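Actin binding protein family protein (Entamoeba histolytica HM-1:IMSS, PDB 6K2F) probably binds actin monomers and inhibits actin polymerization by sequestering G-actin, this chain being one ADF-homology domain of the longer twinfilin. Local coordinates at residues 2-7 against 103-108; 20-25 against 67-72; 56-61 against 83-88; 116-121 against 132-137. All blocks are in the same frame, centred on the assembly; numbering follows the deposited sequence.

How the interactions relate
All four contacts tie parts of one ADF-homology domain to its central mixed sheet. Interaction 1 joins the N-terminal residues 2-7 to helix 103-109, and the segments of interactions 2 and 3 lie between these two along the chain, alternating with one another. Interaction 4 follows at the C-terminal end. Interactions 3 and 4 are the nearest pair, with centres about 14 Å apart, and strands 77-85 and 114-120 run side by side between them. The centres of interactions 1 and 4 are about 22 Å apart, on opposite sides of the chain's centre, yet Arg106 of one forms a salt bridge with Glu117 of the other. The contacts thus bring both chain termini onto a common sheet.

Interaction 1 of 4, residues 2-7 against 103-108; sequences IELSTD and ARFRTT
The backbones stay well separated, the closest CA atoms being those of Glu3 and Arg104 at 6.8 Å, so side chains and water bridge the gap between residues 2-4 and helix 103-109. Arg104 carries the polar part. Its chain, bent at chi2 and chi3, brings NE to Ile2 O at 3.0 Å; Ile2 O lies near the guanidinium plane, and NE approaches it nearly along the C=O axis (160°). One water accepts from both Arg104 NH2 and Ile2 N, so the guanidinium is tied to the Ile2 backbone once directly and once through water. The carboxylate of Glu3 adds a long salt bridge, OE2 to Arg104 NE at 3.9 Å, but it lies well out of the guanidinium plane and receives no N-H. A second water links Glu3 OE1, Leu4 N and Thr108 OG1. Leu4 CD2 makes the apolar contact, 3.9 Å from Phe105 CD1, and Leu4 CD1 packs 3.7 Å from Thr108 OG1, which donates to Arg104 O one helical turn back. Leu4 and Phe105 pack on Ile33 of strand 32-39, the parallel neighbour of strand 3-4, and Leu4 and Thr108 touch Ile9 of helix 6-18, joining helix 103-109 and the N-terminal strand to the ADF-homology sheet.

Interaction 2 of 4, residues 20-25 against 67-72; sequences NGRFIQ and RTETRD
Two arginines and one glutamate form a compact salt-bridge network. Arg22 grips Glu69 end-on, NH1 and NH2 both donating to the single oxygen OE2; the NH1 bond measures 2.8 Å and falls on the anti lone pair of OE2, whereas NH2 meets OE2 from above the carboxylate plane. Arg22 NH1 also donates to Arg67 O at 2.9 Å. Arg67 answers side-on: NE reaches Gly21 O at 2.8 Å, nearly along the C=O axis, and NH2 shares that oxygen at 3.2 Å from above the carbonyl plane. The backbones add Arg67 N to Arg22 O, almost linear at 168°.

These bonds bring the two guanidinium groups face to face, their centres 4.1 Å apart and planes 28° apart, with Arg67 NH2 over the centre of the Arg22 group. The repulsion expected between like charges is presumably eased by Glu69 and by Asp48, which pairs with Arg22 NE. For both arginines CG is anti to the backbone N; bends at chi2 and chi3 turn the Arg22 chain back toward Arg67, while Arg67 bends only at chi3. Farther out, Arg67 packs on Trp80 and makes a cation-pi contact with Tyr78, and Arg22 rests on Phe66. Thr68 OG1 accepts from Thr70 N, closing an ST turn at the corner after strand 62-68, and bonds Lys79 O. Arg22 and Phe23 both face Glu39, a classic beta bulge where strand 23-29 enters the central antiparallel part of the ADF-homology sheet.

Interaction 3 of 4, residues 56-61 against 83-88; sequences LVEGEP and LAYIPD
The Tyr85 ring is covered on one face by Pro87 and met at its edge by a beta turn: CD of Pro87 sits 3.6 Å above the ring plane, over its centre, while Val57 O, Glu60 O and Gly59 N lie near the plane at its edge. That turn, from Val57 to Glu60, is of type II, closed by Glu60 N to Val57 O, in the loop leading into strand 62-68 of the ADF-homology fold. Tyr85, at the end of strand 77-85, has CG anti to the backbone N (chi1 171°), which carries the ring across to the turn. Its CE2 edge then comes 3.4 Å from Val57 O and 3.3 Å from Glu60 O. Leu56 approaches obliquely, its CD2 3.9 Å from Tyr85 CB, and Phe123 meets the ring in an edge-to-face pair.

Pro87 does more than cover the ring. Its CG reaches 3.5 Å from Gly59 C, and Pro61 CG stands 4.1 Å from Pro87 CD, the two proline rings crossing at about a right angle. Gly59, with a positive phi of 85°, occupies the third position of the turn, which suits a residue without a side chain. Pro61 CA also makes a C-H...O contact with Tyr85 O at 3.1 Å. At the ring's tip, Gly59 N donates to Tyr85 OH over 3.0 Å, nearly straight at 166°.

Interaction 4 of 4, residues 116-121 against 132-137; sequences YEIHGT and EAFLRH
The tight part of this contact is the Phe134 ring, met by two side chains of strand 114-120, one over a face and one at an edge. CG of Phe134 is anti to the backbone N, which sends the ring from the helix toward the sheet. Ile118 covers one face: its CG1 is 3.7 Å from the ring centroid and only 1° off the normal, a CH-pi contact, and its CD1 sits 3.8 Å from Phe134 CD2. The edge of the same ring points at Tyr116, with Phe134 CE2 3.5 Å from Tyr116 CG. Centroids 5.1 Å apart and planes at 71° make this a T-shaped (edge-to-face) pair. Tyr116 and Ile118, both directed toward the helix from one side of the strand, therefore engage the ring by edge and by face.

The packing loosens toward Leu135, where a single methyl does the touching: CD2 lies 3.6 Å from Tyr116 CE2, beside the hydroxyl end of the ring, at the more exposed margin. No hydrogen bond crosses between the segments. Glu117 points away from the helix, its carboxylate pairing with Arg106, and on the outer side of the helix His137 ND1 donates to Ala133 O at 2.9 Å, a bond within residues 132-137. Tyr131 extends the apolar layer by touching both Tyr116 and Ile118.

The axes of strand 116-120 and of helix segment 132-137 approach to 10.4 Å and cross at 114°, placing the C-terminal helix 127-137 across the strand: helix-on-sheet packing of the alpha/beta ADF-homology fold.

Interaction 1 of 4, residues 2-7 against 103-108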
# COMPACT_ATOMS: atom_id res chain seq x y z
N ILE A 2 17.52 16.57 -18.02
CA ILE A 2 16.27 15.77 -17.98
C ILE A 2 15.47 16.27 -16.77
O ILE A 2 16.05 16.34 -15.68
CB ILE A 2 16.59 14.27 -17.87
CG1 ILE A 2 17.41 13.75 -19.05
CG2 ILE A 2 15.33 13.44 -17.68
CD1 ILE A 2 16.66 13.73 -20.36
N GLU A 3 14.19 16.56 -16.97
CA GLU A 3 13.29 17.00 -15.88
C GLU A 3 12.25 15.92 -15.61
O GLU A 3 11.97 15.14 -16.50
CB GLU A 3 12.64 18.33 -16.26
CG GLU A 3 13.65 19.46 -16.42
CD GLU A 3 14.38 19.88 -15.15
OE1 GLU A 3 13.77 19.82 -14.08
OE2 GLU A 3 15.59 20.20 -15.23
N LEU A 4 11.70 15.87 -14.41
CA LEU A 4 10.53 15.00 -14.13
C LEU A 4 9.36 15.46 -15.00
O LEU A 4 9.13 16.69 -15.13
CB LEU A 4 10.15 15.07 -12.65
CG LEU A 4 10.97 14.20 -11.70
CD1 LEU A 4 12.35 14.76 -11.51
CD2 LEU A 4 10.28 14.06 -10.35
N SER A 5 8.60 14.51 -15.53
CA SER A 5 7.38 14.82 -16.29
C SER A 5 6.36 15.42 -15.32
O SER A 5 6.38 15.09 -14.14
CB SER A 5 6.82 13.64 -17.00
OG SER A 5 6.34 12.66 -16.11
N THR A 6 5.47 16.25 -15.84
CA THR A 6 4.33 16.78 -15.05
C THR A 6 3.52 15.60 -14.49
O THR A 6 3.13 15.67 -13.30
CB THR A 6 3.43 17.68 -15.90
OG1 THR A 6 4.26 18.72 -16.40
CG2 THR A 6 2.28 18.26 -15.10
N ASP A 7 3.26 14.57 -15.30
CA ASP A 7 2.44 13.42 -14.84
C ASP A 7 3.13 12.76 -13.65
O ASP A 7 2.44 12.40 -12.70
CB ASP A 7 2.17 12.40 -15.94
CG ASP A 7 1.03 12.76 -16.87
OD1 ASP A 7 0.28 13.72 -16.56
OD2 ASP A 7 0.88 12.08 -17.91
N ALA A 103 19.82 13.35 -8.98
CA ALA A 103 19.76 14.57 -8.14
C ALA A 103 18.48 15.35 -8.45
O ALA A 103 18.05 16.15 -7.60
CB ALA A 103 20.98 15.43 -8.34
N ARG A 104 17.88 15.12 -9.63
CA ARG A 104 16.69 15.90 -10.05
C ARG A 104 15.52 15.57 -9.11
O ARG A 104 14.67 16.44 -8.95
CB ARG A 104 16.34 15.62 -11.52
CG ARG A 104 15.69 16.82 -12.20
CD ARG A 104 16.69 17.91 -12.53
NE ARG A 104 17.70 17.41 -13.45
CZ ARG A 104 18.98 17.20 -13.17
NH1 ARG A 104 19.46 17.46 -11.96
NH2 ARG A 104 19.80 16.72 -14.09
N PHE A 105 15.46 14.39 -8.48
CA PHE A 105 14.31 14.02 -7.62
C PHE A 105 14.26 14.96 -6.41
O PHE A 105 13.20 15.55 -6.16
CB PHE A 105 14.34 12.54 -7.24
CG PHE A 105 14.03 11.64 -8.41
CD1 PHE A 105 12.72 11.40 -8.80
CD2 PHE A 105 15.04 11.05 -9.15
CE1 PHE A 105 12.43 10.61 -9.90
CE2 PHE A 105 14.75 10.25 -10.24
CZ PHE A 105 13.45 10.02 -10.61
N ARG A 106 15.37 15.11 -5.68
CA ARG A 106 15.36 15.93 -4.44
C ARG A 106 15.13 17.39 -4.82
O ARG A 106 14.41 18.08 -4.11
CB ARG A 106 16.64 15.71 -3.62
CG ARG A 106 17.83 16.58 -4.01
CD ARG A 106 18.99 16.35 -3.07
NE ARG A 106 19.70 15.13 -3.44
CZ ARG A 106 20.61 15.04 -4.40
NH1 ARG A 106 20.94 16.11 -5.11
NH2 ARG A 106 21.18 13.88 -4.67
N THR A 107 15.73 17.84 -5.93
CA THR A 107 15.65 19.25 -6.36
C THR A 107 14.20 19.57 -6.74
O THR A 107 13.74 20.69 -6.45
CB THR A 107 16.71 19.55 -7.43
OG1 THR A 107 16.44 18.72 -8.55
CG2 THR A 107 18.12 19.29 -6.95
N THR A 108 13.49 18.62 -7.33
CA THR A 108 12.13 18.82 -7.87
C THR A 108 11.08 18.61 -6.78
O THR A 108 10.13 19.44 -6.69
CB THR A 108 11.86 17.90 -9.06
OG1 THR A 108 12.89 18.16 -10.03
CG2 THR A 108 10.49 18.13 -9.65
O HOH W 1 19.68 15.10 -16.64
O HOH W 2 12.22 18.24 -12.74

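Interaction 2 of 4, residues 20-25 against 67-72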
# COMPACT_ATOMS: atom_id res chain seq x y z
N ASN A 20 -1.63 6.33 -0.47
CA ASN A 20 -2.56 5.27 -0.97
C ASN A 20 -1.90 4.43 -2.07
O ASN A 20 -2.60 3.88 -2.93
CB ASN A 20 -3.89 5.84 -1.48
CG ASN A 20 -3.74 6.85 -2.59
OD1 ASN A 20 -2.63 7.24 -2.96
ND2 ASN A 20 -4.87 7.30 -3.13
N GLY A 21 -0.60 4.26 -1.98
CA GLY A 21 0.20 3.38 -2.85
C GLY A 21 1.57 3.26 -2.24
O GLY A 21 1.85 4.00 -1.28
N ARG A 22 2.42 2.40 -2.80
CA ARG A 22 3.74 2.15 -2.21
C ARG A 22 4.85 2.73 -3.08
O ARG A 22 5.80 3.31 -2.52
CB ARG A 22 3.94 0.66 -1.97
CG ARG A 22 5.30 0.34 -1.35
CD ARG A 22 5.53 0.97 0.02
NE ARG A 22 4.66 0.38 1.02
CZ ARG A 22 4.55 0.79 2.27
NH1 ARG A 22 5.22 1.84 2.70
NH2 ARG A 22 3.72 0.16 3.08
N PHE A 23 4.86 2.47 -4.39
CA PHE A 23 5.99 2.97 -5.18
C PHE A 23 5.60 3.27 -6.62
O PHE A 23 4.61 2.79 -7.14
CB PHE A 23 7.18 2.02 -5.08
CG PHE A 23 7.08 0.65 -5.69
CD1 PHE A 23 7.25 0.44 -7.04
CD2 PHE A 23 6.99 -0.46 -4.86
CE1 PHE A 23 7.29 -0.84 -7.55
CE2 PHE A 23 7.04 -1.74 -5.38
CZ PHE A 23 7.18 -1.93 -6.72
N ILE A 24 6.46 4.09 -7.21
CA ILE A 24 6.36 4.53 -8.62
C ILE A 24 7.68 4.18 -9.28
O ILE A 24 8.72 4.56 -8.78
CB ILE A 24 6.08 6.03 -8.73
CG1 ILE A 24 4.80 6.41 -7.99
CG2 ILE A 24 6.05 6.44 -10.20
CD1 ILE A 24 4.65 7.91 -7.75
N GLN A 25 7.62 3.40 -10.35
CA GLN A 25 8.82 3.13 -11.17
C GLN A 25 8.83 4.18 -12.26
O GLN A 25 7.74 4.46 -12.81
CB GLN A 25 8.79 1.74 -11.79
CG GLN A 25 10.06 1.40 -12.56
CD GLN A 25 9.99 -0.01 -13.08
OE1 GLN A 25 8.92 -0.51 -13.38
NE2 GLN A 25 11.14 -0.64 -13.18
N ARG A 67 7.85 4.56 -1.00
CA ARG A 67 7.31 5.29 0.16
C ARG A 67 7.63 4.54 1.46
O ARG A 67 7.38 3.34 1.53
CB ARG A 67 5.80 5.47 0.01
CG ARG A 67 5.20 6.39 1.06
CD ARG A 67 3.69 6.55 0.92
NE ARG A 67 3.00 5.27 0.90
CZ ARG A 67 2.78 4.49 1.95
NH1 ARG A 67 3.19 4.83 3.15
NH2 ARG A 67 2.13 3.35 1.79
N THR A 68 8.19 5.24 2.44
CA THR A 68 8.45 4.66 3.78
C THR A 68 7.19 4.78 4.63
O THR A 68 6.17 5.33 4.18
CB THR A 68 9.62 5.32 4.51
OG1 THR A 68 9.23 6.59 5.02
CG2 THR A 68 10.84 5.44 3.62
N GLU A 69 7.26 4.34 5.90
CA GLU A 69 6.17 4.51 6.89
C GLU A 69 6.36 5.78 7.73
O GLU A 69 5.54 6.02 8.62
CB GLU A 69 6.13 3.29 7.81
CG GLU A 69 5.63 2.04 7.12
CD GLU A 69 4.27 2.22 6.48
OE1 GLU A 69 3.32 2.62 7.18
OE2 GLU A 69 4.18 2.03 5.27
N THR A 70 7.42 6.54 7.47
CA THR A 70 7.74 7.75 8.27
C THR A 70 7.05 8.94 7.61
O THR A 70 7.22 9.14 6.41
CB THR A 70 9.26 7.92 8.41
OG1 THR A 70 9.71 6.80 9.18
CG2 THR A 70 9.64 9.20 9.11
N ARG A 71 6.26 9.67 8.38
CA ARG A 71 5.60 10.89 7.86
C ARG A 71 6.64 12.01 7.69
O ARG A 71 7.66 12.02 8.42
CB ARG A 71 4.42 11.28 8.75
CG ARG A 71 3.24 10.31 8.68
CD ARG A 71 2.47 10.33 7.38
NE ARG A 71 1.79 11.60 7.16
CZ ARG A 71 0.59 11.92 7.63
NH1 ARG A 71 -0.11 11.05 8.35
NH2 ARG A 71 0.07 13.11 7.36
N ASP A 72 6.39 12.90 6.74
CA ASP A 72 7.17 14.13 6.47
C ASP A 72 6.30 15.33 6.82
O ASP A 72 5.37 15.64 6.05
CB ASP A 72 7.62 14.17 5.00
CG ASP A 72 8.49 15.36 4.66
OD1 ASP A 72 8.82 16.14 5.58
OD2 ASP A 72 8.85 15.48 3.47

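Interaction 3 of 4, residues 56-61 against 83-88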
# COMPACT_ATOMS: atom_id res chain seq x y z
N LEU A 56 11.87 -4.49 -11.84
CA LEU A 56 13.17 -4.23 -12.50
C LEU A 56 13.30 -5.10 -13.75
O LEU A 56 12.78 -6.24 -13.80
CB LEU A 56 14.31 -4.47 -11.51
CG LEU A 56 14.28 -3.61 -10.24
CD1 LEU A 56 15.46 -3.92 -9.33
CD2 LEU A 56 14.26 -2.12 -10.57
N VAL A 57 13.95 -4.55 -14.76
CA VAL A 57 14.23 -5.30 -16.01
C VAL A 57 15.75 -5.39 -16.14
O VAL A 57 16.41 -4.36 -16.16
CB VAL A 57 13.62 -4.61 -17.24
CG1 VAL A 57 13.98 -5.35 -18.50
CG2 VAL A 57 12.10 -4.49 -17.12
N GLU A 58 16.29 -6.60 -16.17
CA GLU A 58 17.77 -6.77 -16.11
C GLU A 58 18.42 -6.02 -17.27
O GLU A 58 17.97 -6.14 -18.43
CB GLU A 58 18.15 -8.25 -16.07
CG GLU A 58 19.64 -8.47 -15.87
CD GLU A 58 20.51 -8.40 -17.11
OE1 GLU A 58 19.97 -8.54 -18.24
OE2 GLU A 58 21.75 -8.31 -16.96
N GLY A 59 19.43 -5.22 -16.94
CA GLY A 59 20.23 -4.45 -17.91
C GLY A 59 19.60 -3.13 -18.28
O GLY A 59 20.28 -2.38 -19.00
N GLU A 60 18.37 -2.84 -17.82
CA GLU A 60 17.64 -1.58 -18.16
C GLU A 60 17.59 -0.71 -16.91
O GLU A 60 16.94 -1.07 -15.95
CB GLU A 60 16.22 -1.91 -18.62
CG GLU A 60 16.18 -2.66 -19.94
CD GLU A 60 14.80 -2.78 -20.58
OE1 GLU A 60 13.82 -2.21 -20.03
OE2 GLU A 60 14.71 -3.48 -21.61
N PRO A 61 18.28 0.45 -16.88
CA PRO A 61 18.20 1.33 -15.73
C PRO A 61 16.75 1.77 -15.47
O PRO A 61 16.00 2.00 -16.37
CB PRO A 61 19.12 2.50 -16.07
CG PRO A 61 20.04 1.95 -17.13
CD PRO A 61 19.20 0.96 -17.90
N LEU A 83 15.34 4.58 -5.12
CA LEU A 83 16.09 3.38 -5.54
C LEU A 83 16.52 3.62 -6.98
O LEU A 83 15.64 3.89 -7.80
CB LEU A 83 15.20 2.15 -5.43
CG LEU A 83 14.49 1.95 -4.08
CD1 LEU A 83 13.69 0.66 -4.10
CD2 LEU A 83 15.47 1.95 -2.92
N ALA A 84 17.81 3.57 -7.26
CA ALA A 84 18.28 3.79 -8.64
C ALA A 84 18.96 2.50 -9.06
O ALA A 84 20.05 2.20 -8.51
CB ALA A 84 19.20 4.96 -8.71
N TYR A 85 18.32 1.77 -9.97
CA TYR A 85 18.87 0.52 -10.55
C TYR A 85 19.64 0.94 -11.80
O TYR A 85 19.00 1.37 -12.76
CB TYR A 85 17.77 -0.49 -10.85
CG TYR A 85 18.26 -1.67 -11.65
CD1 TYR A 85 19.28 -2.48 -11.19
CD2 TYR A 85 17.72 -1.98 -12.88
CE1 TYR A 85 19.74 -3.56 -11.93
CE2 TYR A 85 18.18 -3.04 -13.63
CZ TYR A 85 19.19 -3.85 -13.16
OH TYR A 85 19.66 -4.89 -13.92
N ILE A 86 20.96 0.92 -11.72
CA ILE A 86 21.82 1.37 -12.83
C ILE A 86 22.84 0.27 -13.05
O ILE A 86 23.95 0.32 -12.52
CB ILE A 86 22.45 2.75 -12.53
CG1 ILE A 86 21.37 3.77 -12.19
CG2 ILE A 86 23.32 3.18 -13.72
CD1 ILE A 86 21.92 5.09 -11.71
N PRO A 87 22.46 -0.79 -13.81
CA PRO A 87 23.33 -1.94 -14.01
C PRO A 87 24.62 -1.58 -14.75
O PRO A 87 24.57 -0.75 -15.64
CB PRO A 87 22.46 -2.94 -14.76
CG PRO A 87 21.38 -2.10 -15.42
CD PRO A 87 21.14 -0.96 -14.46
N ASP A 88 25.73 -2.21 -14.39
CA ASP A 88 27.08 -1.88 -14.90
C ASP A 88 27.14 -2.11 -16.41
O ASP A 88 27.95 -1.44 -17.07
CB ASP A 88 28.15 -2.72 -14.21
CG ASP A 88 28.46 -2.34 -12.79
OD1 ASP A 88 28.21 -1.17 -12.42
OD2 ASP A 88 28.99 -3.21 -12.07

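Interaction 4 of 4, residues 116-121 against 132-137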
# COMPACT_ATOMS: atom_id res chain seq x y z
N TYR A 116 16.65 8.17 2.12
CA TYR A 116 17.88 7.61 1.52
C TYR A 116 17.76 7.59 0.00
O TYR A 116 16.66 7.39 -0.53
CB TYR A 116 18.09 6.15 1.95
CG TYR A 116 18.30 5.98 3.43
CD1 TYR A 116 19.39 6.56 4.06
CD2 TYR A 116 17.40 5.24 4.19
CE1 TYR A 116 19.59 6.40 5.42
CE2 TYR A 116 17.59 5.09 5.55
CZ TYR A 116 18.69 5.67 6.16
OH TYR A 116 18.90 5.49 7.50
N GLU A 117 18.91 7.72 -0.64
CA GLU A 117 19.07 7.44 -2.08
C GLU A 117 19.96 6.21 -2.16
O GLU A 117 21.11 6.29 -1.69
CB GLU A 117 19.62 8.68 -2.78
CG GLU A 117 18.71 9.90 -2.59
CD GLU A 117 19.14 11.11 -3.40
OE1 GLU A 117 20.13 10.98 -4.14
OE2 GLU A 117 18.49 12.18 -3.28
N ILE A 118 19.46 5.13 -2.74
CA ILE A 118 20.12 3.80 -2.79
C ILE A 118 20.47 3.47 -4.24
O ILE A 118 19.56 3.20 -5.05
CB ILE A 118 19.26 2.71 -2.14
CG1 ILE A 118 18.88 3.10 -0.72
CG2 ILE A 118 19.99 1.38 -2.19
CD1 ILE A 118 17.95 2.13 -0.04
N HIS A 119 21.76 3.50 -4.54
CA HIS A 119 22.28 3.16 -5.88
C HIS A 119 22.58 1.66 -5.90
O HIS A 119 23.28 1.19 -5.00
CB HIS A 119 23.51 4.01 -6.18
CG HIS A 119 24.14 3.74 -7.49
ND1 HIS A 119 24.08 4.65 -8.53
CD2 HIS A 119 24.90 2.71 -7.92
CE1 HIS A 119 24.76 4.16 -9.56
NE2 HIS A 119 25.26 2.97 -9.22
N GLY A 120 22.01 0.91 -6.83
CA GLY A 120 22.25 -0.54 -6.93
C GLY A 120 22.50 -0.92 -8.37
O GLY A 120 22.07 -0.18 -9.25
N THR A 121 23.23 -2.01 -8.60
CA THR A 121 23.62 -2.42 -9.98
C THR A 121 23.05 -3.80 -10.31
O THR A 121 23.19 -4.21 -11.46
CB THR A 121 25.14 -2.38 -10.15
OG1 THR A 121 25.72 -3.42 -9.36
CG2 THR A 121 25.70 -1.02 -9.76
N GLU A 132 18.27 -4.01 3.94
CA GLU A 132 18.94 -4.28 5.23
C GLU A 132 20.46 -4.17 5.04
O GLU A 132 21.12 -3.60 5.89
CB GLU A 132 18.48 -5.63 5.77
CG GLU A 132 17.01 -5.64 6.18
CD GLU A 132 16.61 -4.73 7.34
OE1 GLU A 132 17.52 -4.29 8.09
OE2 GLU A 132 15.40 -4.46 7.51
N ALA A 133 20.98 -4.65 3.91
CA ALA A 133 22.43 -4.59 3.61
C ALA A 133 22.86 -3.13 3.46
O ALA A 133 23.93 -2.77 3.96
CB ALA A 133 22.75 -5.38 2.36
N PHE A 134 22.04 -2.32 2.78
CA PHE A 134 22.31 -0.86 2.62
C PHE A 134 22.38 -0.22 4.01
O PHE A 134 23.33 0.56 4.27
CB PHE A 134 21.23 -0.18 1.78
CG PHE A 134 21.30 1.33 1.85
CD1 PHE A 134 22.22 2.04 1.09
CD2 PHE A 134 20.50 2.03 2.72
CE1 PHE A 134 22.29 3.43 1.17
CE2 PHE A 134 20.58 3.42 2.82
CZ PHE A 134 21.47 4.11 2.04
N LEU A 135 21.42 -0.52 4.88
CA LEU A 135 21.34 0.14 6.21
C LEU A 135 22.58 -0.19 7.03
O LEU A 135 23.05 0.67 7.78
CB LEU A 135 20.06 -0.29 6.93
CG LEU A 135 18.76 0.29 6.38
CD1 LEU A 135 17.59 -0.22 7.18
CD2 LEU A 135 18.80 1.81 6.37
N ARG A 136 23.10 -1.41 6.90
CA ARG A 136 24.24 -1.87 7.73
C ARG A 136 25.49 -1.03 7.40
O ARG A 136 26.35 -0.95 8.28
CB ARG A 136 24.35 -3.40 7.59
CG ARG A 136 23.30 -4.13 8.42
CD ARG A 136 23.14 -5.62 8.20
NE ARG A 136 24.21 -6.16 7.37
CZ ARG A 136 24.05 -6.92 6.28
NH1 ARG A 136 22.85 -7.28 5.86
NH2 ARG A 136 25.12 -7.32 5.61
N HIS A 137 25.56 -0.36 6.24
CA HIS A 137 26.76 0.36 5.75
C HIS A 137 26.49 1.84 5.43
O HIS A 137 27.42 2.51 4.91
CB HIS A 137 27.32 -0.35 4.52
CG HIS A 137 27.66 -1.78 4.78
ND1 HIS A 137 26.85 -2.81 4.35
CD2 HIS A 137 28.71 -2.35 5.43
CE1 HIS A 137 27.39 -3.96 4.71
NE2 HIS A 137 28.53 -3.70 5.37